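Local structure of pyruvate kinase 1 (Trypanosoma brucei brucei, 4KCT) at residues 399-403 / 404-408; 421-425 / 426-430; 452-455 / 456-459; 484-487 / 488-491. The protein catalyses transfer of a phosphoryl group from phosphoenolpyruvate to ADP, giving pyruvate and ATP, and has an intrinsic decarboxylase activity toward oxaloacetate. All blocks are in the same frame, centred on the assembly; numbering follows the deposited sequence.

Contact 1: 399-403 / 404-408; sequences VLSNT and GRSAR. With FDP (2,6-di-O-phosphono-beta-D-fructofuranose), chain F.
Ser401 and Ser406 face each other across a tight turn and aim their hydroxyls at one oxygen of the sugar's 6-phosphate. Ser401 OG reaches FDP O4P at 2.6 Å and Ser406 OG reaches the same O4P at 2.7 Å, while the backbone N of Ser406 adds a third bond to it. The two hydroxyls come from different directions: OG of Ser401 lies opposite its own backbone N (chi1 -174°), whereas that of Ser406 sits beside its backbone N (chi1 -57°), so that both donors of Ser406 address O4P together. Ser401 OG also accepts a weak bond from Gly404 N. Next to it, Thr403 OG1 receives Arg405 N at 3.1 Å in a fairly straight bond and makes a weak contact of its own with FDP O6P at 3.0 Å. The backbone N atoms of Asn402 and Thr403 converge on O5P. Asn402 ND2 extends the other way, 2.9 Å from FDP O2P on the 2-phosphate, its OD1 being held by Thr424. Beneath the polar layer, Val399 straddles the helix start, CG2 against Ser406 CB at 3.7 Å and CG1 against Ala407. At the far side Arg408 folds back, with one guanidinium face over Gly404 O; its NH2 makes a weak bond to Thr403 O, and a water bridges NH1 to the same oxygen. A strand, a serine- and threonine-rich turn and a helix start wrapped round phosphate make this the 6-phosphate pocket of the effector site.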
loop_
_atom_site.group_PDB
_atom_site.type_symbol
_atom_site.label_atom_id
_atom_site.label_comp_id
_atom_site.label_asym_id
_atom_site.label_seq_id
_atom_site.Cartn_x
_atom_site.Cartn_y
_atom_site.Cartn_z
ATOM N N VAL A 399 19.413 -24.474 -7.258
ATOM C CA VAL A 399 19.578 -24.728 -5.823
ATOM C C VAL A 399 20.079 -26.163 -5.614
ATOM O O VAL A 399 19.665 -27.079 -6.332
ATOM C CB VAL A 399 18.247 -24.505 -5.034
ATOM C CG1 VAL A 399 17.120 -25.414 -5.567
ATOM C CG2 VAL A 399 18.454 -24.688 -3.513
ATOM N N LEU A 400 21.058 -26.329 -4.725
ATOM C CA LEU A 400 21.468 -27.687 -4.286
ATOM C C LEU A 400 20.610 -28.121 -3.106
ATOM O O LEU A 400 20.505 -27.395 -2.111
ATOM C CB LEU A 400 22.949 -27.697 -3.870
ATOM C CG LEU A 400 23.963 -27.877 -5.018
ATOM C CD1 LEU A 400 23.624 -26.965 -6.184
ATOM C CD2 LEU A 400 25.388 -27.616 -4.522
ATOM N N SER A 401 19.875 -29.219 -3.268
ATOM C CA SER A 401 19.033 -29.698 -2.176
ATOM C C SER A 401 19.055 -31.201 -2.155
ATOM O O SER A 401 18.844 -31.834 -3.173
ATOM C CB SER A 401 17.580 -29.206 -2.333
ATOM O OG SER A 401 16.821 -29.571 -1.187
ATOM N N ASN A 402 19.365 -31.768 -0.999
ATOM C CA ASN A 402 19.405 -33.214 -0.859
ATOM C C ASN A 402 18.094 -33.783 -0.343
ATOM O O ASN A 402 17.636 -34.833 -0.825
ATOM C CB ASN A 402 20.575 -33.620 0.042
ATOM C CG ASN A 402 21.897 -33.057 -0.453
ATOM O OD1 ASN A 402 22.235 -33.197 -1.636
ATOM N ND2 ASN A 402 22.571 -32.294 0.399
ATOM N N THR A 403 17.434 -33.050 0.547
ATOM C CA THR A 403 16.163 -33.525 1.128
ATOM C C THR A 403 14.978 -32.962 0.330
ATOM O O THR A 403 13.848 -33.348 0.555
ATOM C CB THR A 403 15.992 -33.073 2.593
ATOM O OG1 THR A 403 15.891 -31.631 2.649
ATOM C CG2 THR A 403 17.183 -33.545 3.458
ATOM N N GLY A 404 15.228 -31.924 -0.455
ATOM C CA GLY A 404 14.131 -31.179 -1.089
ATOM C C GLY A 404 13.813 -29.865 -0.386
ATOM O O GLY A 404 13.167 -29.001 -0.956
ATOM N N ARG A 405 14.237 -29.732 0.868
ATOM C CA ARG A 405 13.788 -28.635 1.708
ATOM C C ARG A 405 14.116 -27.233 1.104
ATOM O O ARG A 405 13.258 -26.354 1.075
ATOM C CB ARG A 405 14.397 -28.749 3.099
ATOM C CG ARG A 405 13.814 -27.747 4.073
ATOM C CD ARG A 405 14.487 -27.780 5.442
ATOM N NE ARG A 405 14.155 -26.551 6.172
ATOM C CZ ARG A 405 15.038 -25.634 6.566
ATOM N NH1 ARG A 405 14.612 -24.501 7.111
ATOM N NH2 ARG A 405 16.342 -25.895 6.533
ATOM N N SER A 406 15.353 -27.039 0.666
ATOM C CA SER A 406 15.772 -25.756 0.096
ATOM C C SER A 406 15.050 -25.465 -1.195
ATOM O O SER A 406 14.800 -24.304 -1.517
ATOM C CB SER A 406 17.284 -25.713 -0.166
ATOM O OG SER A 406 18.020 -25.972 1.028
ATOM N N ALA A 407 14.755 -26.496 -1.981
ATOM C CA ALA A 407 13.999 -26.249 -3.223
ATOM C C ALA A 407 12.581 -25.772 -2.925
ATOM O O ALA A 407 12.062 -24.867 -3.597
ATOM C CB ALA A 407 13.983 -27.490 -4.116
ATOM N N ARG A 408 11.910 -26.443 -1.990
ATOM C CA ARG A 408 10.578 -26.001 -1.567
ATOM C C ARG A 408 10.587 -24.582 -0.970
ATOM O O ARG A 408 9.617 -23.844 -1.100
ATOM C CB ARG A 408 9.963 -27.004 -0.568
ATOM C CG ARG A 408 9.548 -28.330 -1.234
ATOM C CD ARG A 408 8.755 -29.227 -0.262
ATOM N NE ARG A 408 9.648 -29.906 0.661
ATOM C CZ ARG A 408 10.290 -31.041 0.397
ATOM N NH1 ARG A 408 10.119 -31.691 -0.774
ATOM N NH2 ARG A 408 11.140 -31.511 1.282
HETATM P P1 FDP F . 25.724 -29.987 0.724
HETATM O O1P FDP F . 26.488 -29.033 -0.170
HETATM O O2P FDP F . 25.193 -31.173 -0.038
HETATM O O3P FDP F . 26.404 -30.315 2.044
HETATM O O1 FDP F . 25.190 -28.813 3.884
HETATM C C1 FDP F . 25.257 -27.756 2.922
HETATM C C2 FDP F . 24.164 -27.975 1.882
HETATM O O2 FDP F . 24.345 -29.211 1.138
HETATM C C3 FDP F . 24.024 -26.804 0.915
HETATM O O3 FDP F . 25.066 -26.787 -0.058
HETATM C C4 FDP F . 22.682 -27.128 0.281
HETATM O O4 FDP F . 22.105 -26.015 -0.425
HETATM C C5 FDP F . 21.873 -27.519 1.508
HETATM O O5 FDP F . 22.856 -28.009 2.492
HETATM C C6 FDP F . 20.855 -28.600 1.168
HETATM O O6 FDP F . 19.934 -28.694 2.257
HETATM P P2 FDP F . 18.550 -29.507 2.048
HETATM O O4P FDP F . 17.763 -28.682 1.015
HETATM O O5P FDP F . 18.999 -30.846 1.552
HETATM O O6P FDP F . 17.908 -29.508 3.413
HETATM O O HOH W 1 11.735 -34.210 -1.050
#

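Contact 2: 421-425 / 426-430; sequences CVTTR and LQTCR
Thr423 and Thr428 meet across the turn that leads from strand 419-423 into helix 426-431, and the close packing is mostly theirs. OG1 of Thr423 lies against Thr428 CB at 3.4 Å, while its methyl CG2 lies beside Cys429 SG, modelled at a doubtfully short 3.2 Å. Placing OG1 opposite the backbone N (chi1 -176°) is what turns the hydroxyl toward Thr428. Arg425 contributes through its CB, 3.7 Å from Thr428 OG1, and its guanidinium leads off elsewhere.

Backbone bonds begin the helix. Arg425, at the N-cap, offers its carbonyl O to Cys429 N at 3.2 Å, and more weakly to Thr428 N. Among side-chain bonds, Thr423 OG1 accepts from Arg425 N at 3.3 Å, which makes an ST turn and steadies the residue before the helix.

Hydrogen bonds to the turn after the neighbouring strand 396-400 complete the set: Thr423 OG1 pairs with Ser401 O, Thr428 OG1 with Asn402 O and Thr424 OG1 with Asn402 OD1. Three hydroxyls are thus spent on residues that bind the effector, consistent with a second shell that probably helps to position the phosphate-binding turn rather than touching the sugar phosphate itself.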
loop_
_atom_site.group_PDB
_atom_site.type_symbol
_atom_site.label_atom_id
_atom_site.label_comp_id
_atom_site.label_asym_id
_atom_site.label_seq_id
_atom_site.Cartn_x
_atom_site.Cartn_y
_atom_site.Cartn_z
ATOM N N CYS A 421 16.844 -27.841 -9.451
ATOM C CA CYS A 421 17.344 -28.386 -8.221
ATOM C C CYS A 421 18.282 -29.559 -8.544
ATOM O O CYS A 421 17.854 -30.576 -9.149
ATOM C CB CYS A 421 16.196 -28.878 -7.346
ATOM S SG CYS A 421 16.775 -29.754 -5.854
ATOM N N VAL A 422 19.548 -29.419 -8.164
ATOM C CA VAL A 422 20.485 -30.538 -8.233
ATOM C C VAL A 422 20.485 -31.278 -6.907
ATOM O O VAL A 422 20.737 -30.678 -5.833
ATOM C CB VAL A 422 21.913 -30.083 -8.583
ATOM C CG1 VAL A 422 22.845 -31.298 -8.657
ATOM C CG2 VAL A 422 21.912 -29.349 -9.927
ATOM N N THR A 423 20.097 -32.545 -6.960
ATOM C CA THR A 423 19.926 -33.323 -5.766
ATOM C C THR A 423 20.774 -34.590 -5.814
ATOM O O THR A 423 21.080 -35.107 -6.885
ATOM C CB THR A 423 18.425 -33.684 -5.536
ATOM O OG1 THR A 423 18.289 -34.374 -4.294
ATOM C CG2 THR A 423 17.896 -34.565 -6.662
ATOM N N THR A 424 21.098 -35.124 -4.649
ATOM C CA THR A 424 21.847 -36.381 -4.569
ATOM C C THR A 424 20.934 -37.585 -4.295
ATOM O O THR A 424 21.423 -38.698 -4.082
ATOM C CB THR A 424 22.881 -36.305 -3.434
ATOM O OG1 THR A 424 22.217 -35.883 -2.241
ATOM C CG2 THR A 424 23.963 -35.282 -3.776
ATOM N N ARG A 425 19.619 -37.365 -4.280
ATOM C CA ARG A 425 18.665 -38.449 -4.046
ATOM C C ARG A 425 17.607 -38.545 -5.132
ATOM O O ARG A 425 16.872 -37.592 -5.382
ATOM C CB ARG A 425 17.979 -38.286 -2.696
ATOM C CG ARG A 425 18.910 -38.414 -1.512
ATOM C CD ARG A 425 18.157 -38.235 -0.206
ATOM N NE ARG A 425 19.027 -37.621 0.787
ATOM C CZ ARG A 425 18.610 -37.080 1.928
ATOM N NH1 ARG A 425 17.328 -37.151 2.289
ATOM N NH2 ARG A 425 19.486 -36.489 2.720
ATOM N N LEU A 426 17.483 -39.726 -5.735
ATOM C CA LEU A 426 16.433 -39.945 -6.729
ATOM C C LEU A 426 15.035 -39.746 -6.153
ATOM O O LEU A 426 14.146 -39.230 -6.822
ATOM C CB LEU A 426 16.553 -41.343 -7.342
ATOM C CG LEU A 426 17.778 -41.525 -8.260
ATOM C CD1 LEU A 426 18.042 -43.014 -8.516
ATOM C CD2 LEU A 426 17.547 -40.782 -9.571
ATOM N N GLN A 427 14.829 -40.144 -4.906
ATOM C CA GLN A 427 13.515 -39.939 -4.333
ATOM C C GLN A 427 13.201 -38.445 -4.194
ATOM O O GLN A 427 12.040 -38.042 -4.282
ATOM C CB GLN A 427 13.378 -40.615 -2.989
ATOM C CG GLN A 427 11.991 -40.406 -2.395
ATOM C CD GLN A 427 11.577 -41.528 -1.461
ATOM O OE1 GLN A 427 12.035 -41.595 -0.339
ATOM N NE2 GLN A 427 10.664 -42.384 -1.917
ATOM N N THR A 428 14.230 -37.622 -3.962
ATOM C CA THR A 428 14.000 -36.183 -3.918
ATOM C C THR A 428 13.565 -35.608 -5.258
ATOM O O THR A 428 12.621 -34.807 -5.309
ATOM C CB THR A 428 15.195 -35.423 -3.323
ATOM O OG1 THR A 428 15.312 -35.780 -1.935
ATOM C CG2 THR A 428 14.979 -33.892 -3.429
ATOM N N CYS A 429 14.163 -36.095 -6.355
ATOM C CA CYS A 429 13.685 -35.746 -7.710
ATOM C C CYS A 429 12.209 -36.053 -7.860
ATOM O O CYS A 429 11.449 -35.245 -8.394
ATOM C CB CYS A 429 14.466 -36.521 -8.791
ATOM S SG CYS A 429 16.230 -36.185 -8.828
ATOM N N ARG A 430 11.793 -37.224 -7.368
ATOM C CA ARG A 430 10.419 -37.649 -7.569
ATOM C C ARG A 430 9.483 -36.832 -6.691
ATOM O O ARG A 430 8.345 -36.489 -7.099
ATOM C CB ARG A 430 10.272 -39.146 -7.273
ATOM C CG ARG A 430 10.971 -40.029 -8.302
ATOM C CD ARG A 430 10.620 -41.508 -8.114
ATOM N NE ARG A 430 11.129 -42.044 -6.841
ATOM C CZ ARG A 430 12.322 -42.602 -6.689
ATOM N NH1 ARG A 430 13.186 -42.628 -7.702
ATOM N NH2 ARG A 430 12.640 -43.187 -5.541
#

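Contact 3: 452-455 / 456-459; sequences KDKE and KRVK. With FDP (2,6-di-O-phosphono-beta-D-fructofuranose), chain F.
Lys454 and Arg457 run alongside each other, and both end on the 2-phosphate of the bound sugar. Lys454 NZ comes within 2.7 Å of FDP O1P. The guanidinium of Arg457 meets the phosphate edge-on with P1 in its plane: NH1 bonds O2P at 2.8 Å and NH2 bonds O1P at 3.0 Å, a two-pronged grip that fixes how the group is turned. O1P therefore serves both residues, and the phosphate probably offsets the closeness of their charges. The lysine stem also packs on its partner, CD lying 3.7 Å from Arg457 NH2.

One shell out, Lys454 NZ has a second acceptor in Lys452 O at 3.0 Å, and Arg457 NE is held by a salt bridge to Asp451. Lys454 itself sits at the N-cap with a positive phi of 70°, and its side chain bends at chi2 (-76°) on its way to the phosphate. Asp453 OD2 takes Glu455 N at 3.1 Å, met from above the carboxylate plane, in an Asx turn; Lys454 O then receives Val458 N at 2.9 Å, starting the helix.

The pair stands at the first turn of helix 455-467, after the loop that follows helix 445-448. Both side chains rest on Leu400 of strand 396-400, and Lys454 and Val458 pack against His481 of strand 476-481.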
loop_
_atom_site.group_PDB
_atom_site.type_symbol
_atom_site.label_atom_id
_atom_site.label_comp_id
_atom_site.label_asym_id
_atom_site.label_seq_id
_atom_site.Cartn_x
_atom_site.Cartn_y
_atom_site.Cartn_z
ATOM N N LYS A 452 32.325 -31.560 -2.033
ATOM C CA LYS A 452 32.245 -30.673 -0.862
ATOM C C LYS A 452 32.207 -29.204 -1.246
ATOM O O LYS A 452 31.560 -28.399 -0.569
ATOM C CB LYS A 452 33.428 -30.910 0.092
ATOM C CG LYS A 452 33.254 -32.088 1.036
ATOM C CD LYS A 452 34.369 -32.111 2.074
ATOM C CE LYS A 452 33.817 -32.230 3.489
ATOM N NZ LYS A 452 34.328 -33.446 4.190
ATOM N N ASP A 453 32.940 -28.841 -2.293
ATOM C CA ASP A 453 32.970 -27.451 -2.740
ATOM C C ASP A 453 31.884 -27.070 -3.750
ATOM O O ASP A 453 31.900 -25.961 -4.284
ATOM C CB ASP A 453 34.357 -27.043 -3.231
ATOM C CG ASP A 453 34.706 -27.610 -4.622
ATOM O OD1 ASP A 453 35.872 -27.430 -5.029
ATOM O OD2 ASP A 453 33.849 -28.222 -5.308
ATOM N N LYS A 454 30.914 -27.972 -3.948
ATOM C CA LYS A 454 29.694 -27.703 -4.756
ATOM C C LYS A 454 29.918 -27.565 -6.256
ATOM O O LYS A 454 28.958 -27.443 -7.016
ATOM C CB LYS A 454 28.895 -26.469 -4.244
ATOM C CG LYS A 454 29.192 -26.027 -2.819
ATOM C CD LYS A 454 28.549 -26.962 -1.842
ATOM C CE LYS A 454 28.810 -26.527 -0.410
ATOM N NZ LYS A 454 28.812 -27.756 0.438
ATOM N N GLU A 455 31.168 -27.493 -6.685
ATOM C CA GLU A 455 31.454 -27.132 -8.085
ATOM C C GLU A 455 30.915 -28.142 -9.134
ATOM O O GLU A 455 30.467 -27.744 -10.210
ATOM C CB GLU A 455 32.954 -26.903 -8.282
ATOM C CG GLU A 455 33.495 -25.722 -7.500
ATOM C CD GLU A 455 32.880 -24.399 -7.951
ATOM O OE1 GLU A 455 32.857 -23.444 -7.148
ATOM O OE2 GLU A 455 32.379 -24.324 -9.094
ATOM N N LYS A 456 30.987 -29.440 -8.836
ATOM C CA LYS A 456 30.483 -30.445 -9.774
ATOM C C LYS A 456 28.967 -30.332 -9.903
ATOM O O LYS A 456 28.412 -30.422 -10.998
ATOM C CB LYS A 456 30.868 -31.863 -9.327
ATOM C CG LYS A 456 32.356 -32.163 -9.486
ATOM C CD LYS A 456 32.745 -33.436 -8.752
ATOM C CE LYS A 456 34.208 -33.763 -8.969
ATOM N NZ LYS A 456 34.468 -35.150 -8.508
ATOM N N ARG A 457 28.294 -30.178 -8.774
ATOM C CA ARG A 457 26.862 -30.040 -8.812
ATOM C C ARG A 457 26.409 -28.773 -9.497
ATOM O O ARG A 457 25.429 -28.783 -10.240
ATOM C CB ARG A 457 26.254 -30.182 -7.414
ATOM C CG ARG A 457 26.174 -31.636 -6.983
ATOM C CD ARG A 457 25.785 -31.756 -5.528
ATOM N NE ARG A 457 26.782 -31.171 -4.640
ATOM C CZ ARG A 457 26.541 -30.888 -3.365
ATOM N NH1 ARG A 457 25.299 -31.025 -2.882
ATOM N NH2 ARG A 457 27.521 -30.443 -2.572
ATOM N N VAL A 458 27.116 -27.669 -9.262
ATOM C CA VAL A 458 26.744 -26.424 -9.919
ATOM C C VAL A 458 26.934 -26.528 -11.412
ATOM O O VAL A 458 26.085 -26.087 -12.178
ATOM C CB VAL A 458 27.505 -25.207 -9.348
ATOM C CG1 VAL A 458 27.324 -23.987 -10.251
ATOM C CG2 VAL A 458 27.015 -24.900 -7.928
ATOM N N LYS A 459 28.061 -27.095 -11.827
ATOM C CA LYS A 459 28.290 -27.360 -13.244
ATOM C C LYS A 459 27.179 -28.213 -13.871
ATOM O O LYS A 459 26.687 -27.893 -14.946
ATOM C CB LYS A 459 29.668 -28.002 -13.470
ATOM C CG LYS A 459 29.990 -28.321 -14.932
ATOM C CD LYS A 459 31.479 -28.633 -15.104
ATOM C CE LYS A 459 31.755 -29.410 -16.388
ATOM N NZ LYS A 459 30.893 -28.967 -17.525
HETATM P P1 FDP F . 25.724 -29.987 0.724
HETATM O O1P FDP F . 26.488 -29.033 -0.170
HETATM O O2P FDP F . 25.193 -31.173 -0.038
HETATM O O3P FDP F . 26.404 -30.315 2.044
HETATM O O1 FDP F . 25.190 -28.813 3.884
HETATM C C1 FDP F . 25.257 -27.756 2.922
HETATM C C2 FDP F . 24.164 -27.975 1.882
HETATM O O2 FDP F . 24.345 -29.211 1.138
HETATM C C3 FDP F . 24.024 -26.804 0.915
HETATM O O3 FDP F . 25.066 -26.787 -0.058
HETATM C C4 FDP F . 22.682 -27.128 0.281
HETATM O O4 FDP F . 22.105 -26.015 -0.425
HETATM C C5 FDP F . 21.873 -27.519 1.508
HETATM O O5 FDP F . 22.856 -28.009 2.492
HETATM C C6 FDP F . 20.855 -28.600 1.168
HETATM O O6 FDP F . 19.934 -28.694 2.257
HETATM P P2 FDP F . 18.550 -29.507 2.048
HETATM O O4P FDP F . 17.763 -28.682 1.015
HETATM O O5P FDP F . 18.999 -30.846 1.552
HETATM O O6P FDP F . 17.908 -29.508 3.413
#

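Contact 4: 484-487 / 488-491; sequences HSVK and GYPN. With FDP (2,6-di-O-phosphono-beta-D-fructofuranose), chain F.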
loop_
_atom_site.group_PDB
_atom_site.type_symbol
_atom_site.label_atom_id
_atom_site.label_comp_id
_atom_site.label_asym_id
_atom_site.label_seq_id
_atom_site.Cartn_x
_atom_site.Cartn_y
_atom_site.Cartn_z
ATOM N N HIS A 484 31.747 -22.747 1.730
ATOM C CA HIS A 484 32.610 -23.918 1.875
ATOM C C HIS A 484 32.624 -24.543 3.240
ATOM O O HIS A 484 32.982 -25.691 3.372
ATOM C CB HIS A 484 34.015 -23.658 1.356
ATOM C CG HIS A 484 34.092 -23.590 -0.159
ATOM N ND1 HIS A 484 35.246 -23.322 -0.827
ATOM C CD2 HIS A 484 33.089 -23.714 -1.139
ATOM C CE1 HIS A 484 34.992 -23.251 -2.159
ATOM N NE2 HIS A 484 33.676 -23.492 -2.349
ATOM N N SER A 485 32.097 -23.867 4.250
ATOM C CA SER A 485 32.105 -24.485 5.576
ATOM C C SER A 485 30.746 -24.760 6.243
ATOM O O SER A 485 30.636 -25.650 7.083
ATOM C CB SER A 485 33.083 -23.783 6.516
ATOM O OG SER A 485 32.668 -22.484 6.770
ATOM N N VAL A 486 29.705 -24.024 5.866
ATOM C CA VAL A 486 28.398 -24.212 6.518
ATOM C C VAL A 486 27.730 -25.523 6.062
ATOM O O VAL A 486 27.758 -25.862 4.873
ATOM C CB VAL A 486 27.474 -22.988 6.282
ATOM C CG1 VAL A 486 26.018 -23.340 6.588
ATOM C CG2 VAL A 486 27.911 -21.827 7.169
ATOM N N LYS A 487 27.227 -26.307 7.020
ATOM C CA LYS A 487 26.524 -27.571 6.719
ATOM C C LYS A 487 25.081 -27.527 7.216
ATOM O O LYS A 487 24.797 -26.968 8.280
ATOM C CB LYS A 487 27.215 -28.767 7.392
ATOM C CG LYS A 487 28.686 -28.912 7.068
ATOM C CD LYS A 487 28.938 -29.042 5.574
ATOM C CE LYS A 487 30.421 -28.878 5.288
ATOM N NZ LYS A 487 30.730 -28.778 3.834
ATOM N N GLY A 488 24.187 -28.191 6.490
ATOM C CA GLY A 488 22.834 -28.428 6.985
ATOM C C GLY A 488 21.776 -27.587 6.263
ATOM O O GLY A 488 20.601 -27.865 6.359
ATOM N N TYR A 489 22.211 -26.553 5.547
ATOM C CA TYR A 489 21.300 -25.592 4.932
ATOM C C TYR A 489 22.111 -24.652 4.018
ATOM O O TYR A 489 23.334 -24.565 4.149
ATOM C CB TYR A 489 20.542 -24.780 6.004
ATOM C CG TYR A 489 21.421 -23.902 6.879
ATOM C CD1 TYR A 489 22.038 -24.416 8.037
ATOM C CD2 TYR A 489 21.679 -22.572 6.531
ATOM C CE1 TYR A 489 22.876 -23.616 8.823
ATOM C CE2 TYR A 489 22.484 -21.756 7.333
ATOM C CZ TYR A 489 23.092 -22.289 8.464
ATOM O OH TYR A 489 23.942 -21.497 9.217
ATOM N N PRO A 490 21.435 -23.961 3.078
ATOM C CA PRO A 490 22.160 -23.012 2.215
ATOM C C PRO A 490 22.267 -21.631 2.895
ATOM O O PRO A 490 21.266 -21.097 3.379
ATOM C CB PRO A 490 21.259 -22.912 0.973
ATOM C CG PRO A 490 19.852 -23.076 1.551
ATOM C CD PRO A 490 20.022 -24.129 2.666
ATOM N N ASN A 491 23.471 -21.074 2.954
ATOM C CA ASN A 491 23.647 -19.738 3.544
ATOM C C ASN A 491 24.140 -18.716 2.528
ATOM O O ASN A 491 24.559 -17.624 2.906
ATOM C CB ASN A 491 24.619 -19.789 4.740
ATOM C CG ASN A 491 26.069 -19.976 4.312
ATOM O OD1 ASN A 491 26.369 -20.773 3.415
ATOM N ND2 ASN A 491 26.977 -19.161 4.894
HETATM P P1 FDP F . 25.724 -29.987 0.724
HETATM O O1P FDP F . 26.488 -29.033 -0.170
HETATM O O2P FDP F . 25.193 -31.173 -0.038
HETATM O O3P FDP F . 26.404 -30.315 2.044
HETATM O O1 FDP F . 25.190 -28.813 3.884
HETATM C C1 FDP F . 25.257 -27.756 2.922
HETATM C C2 FDP F . 24.164 -27.975 1.882
HETATM O O2 FDP F . 24.345 -29.211 1.138
HETATM C C3 FDP F . 24.024 -26.804 0.915
HETATM O O3 FDP F . 25.066 -26.787 -0.058
HETATM C C4 FDP F . 22.682 -27.128 0.281
HETATM O O4 FDP F . 22.105 -26.015 -0.425
HETATM C C5 FDP F . 21.873 -27.519 1.508
HETATM O O5 FDP F . 22.856 -28.009 2.492
HETATM C C6 FDP F . 20.855 -28.600 1.168
HETATM O O6 FDP F . 19.934 -28.694 2.257
HETATM P P2 FDP F . 18.550 -29.507 2.048
HETATM O O4P FDP F . 17.763 -28.682 1.015
HETATM O O5P FDP F . 18.999 -30.846 1.552
HETATM O O6P FDP F . 17.908 -29.508 3.413
#
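The effector-site loop between strands 476-481 and 492-497 folds back on itself here, and Val486 packs against both Tyr489 and Asn491, one methyl to each. CG1 of Val486 stands over one face of the Tyr489 ring in a CH-pi contact, 3.9 Å from the centroid and nearest to CZ at 3.6 Å, hence displaced toward the hydroxyl end. Its other methyl, CG2, crosses to Asn491 ND2 at 3.6 Å. With CG1 anti to the backbone N (chi1 163°), that methyl is aimed at the ring, and CG2, beside the N, is left for Asn491. Tyr489 in turn has CG between its backbone N and carbonyl (chi1 64°), which swings the ring back toward the valine.

At the bend, Gly488 N gives FDP O1 a nearly straight bond of 2.9 Å. Gly488 takes a positive phi (108°), a backbone shape that glycine adopts readily. Pro490 CB lies 3.5 Å from FDP O4, so Gly488 and Pro490 both line the sugar. Tyr489 O is buried without a partner.

Asn491 is held from both ends, OD1 by Asp483 N and ND2 by Leu495 O of the second subunit. Tyr489 also packs on Tyr497 of that subunit, and with Pro490 it touches Glu378 of helix 377-392; the loop thus lies between this helix, its own two antiparallel strands and the neighbouring chain.

How the contacts relate
Effector binding here illustrates how one ligand can be shared among loops of a single alpha/beta domain. Contacts 1, 3 and 4 all touch the sugar bisphosphate, but by different means: contact 1 is buried and relies on hydroxyls and backbone N-H groups, contact 3 is partly buried and uses positive charge, and contact 4 is a surface loop combining apolar packing with a single backbone bond. Contact 2, also partly buried, backs contact 1 through threonine hydroxyls bonded to its turn, from the neighbouring strand and following helix. Contacts 3 and 4 adjoin where Lys454 and Lys487 approach near the 2-phosphate and Asp453 packs on His484. Contact 4 alone also reaches another subunit.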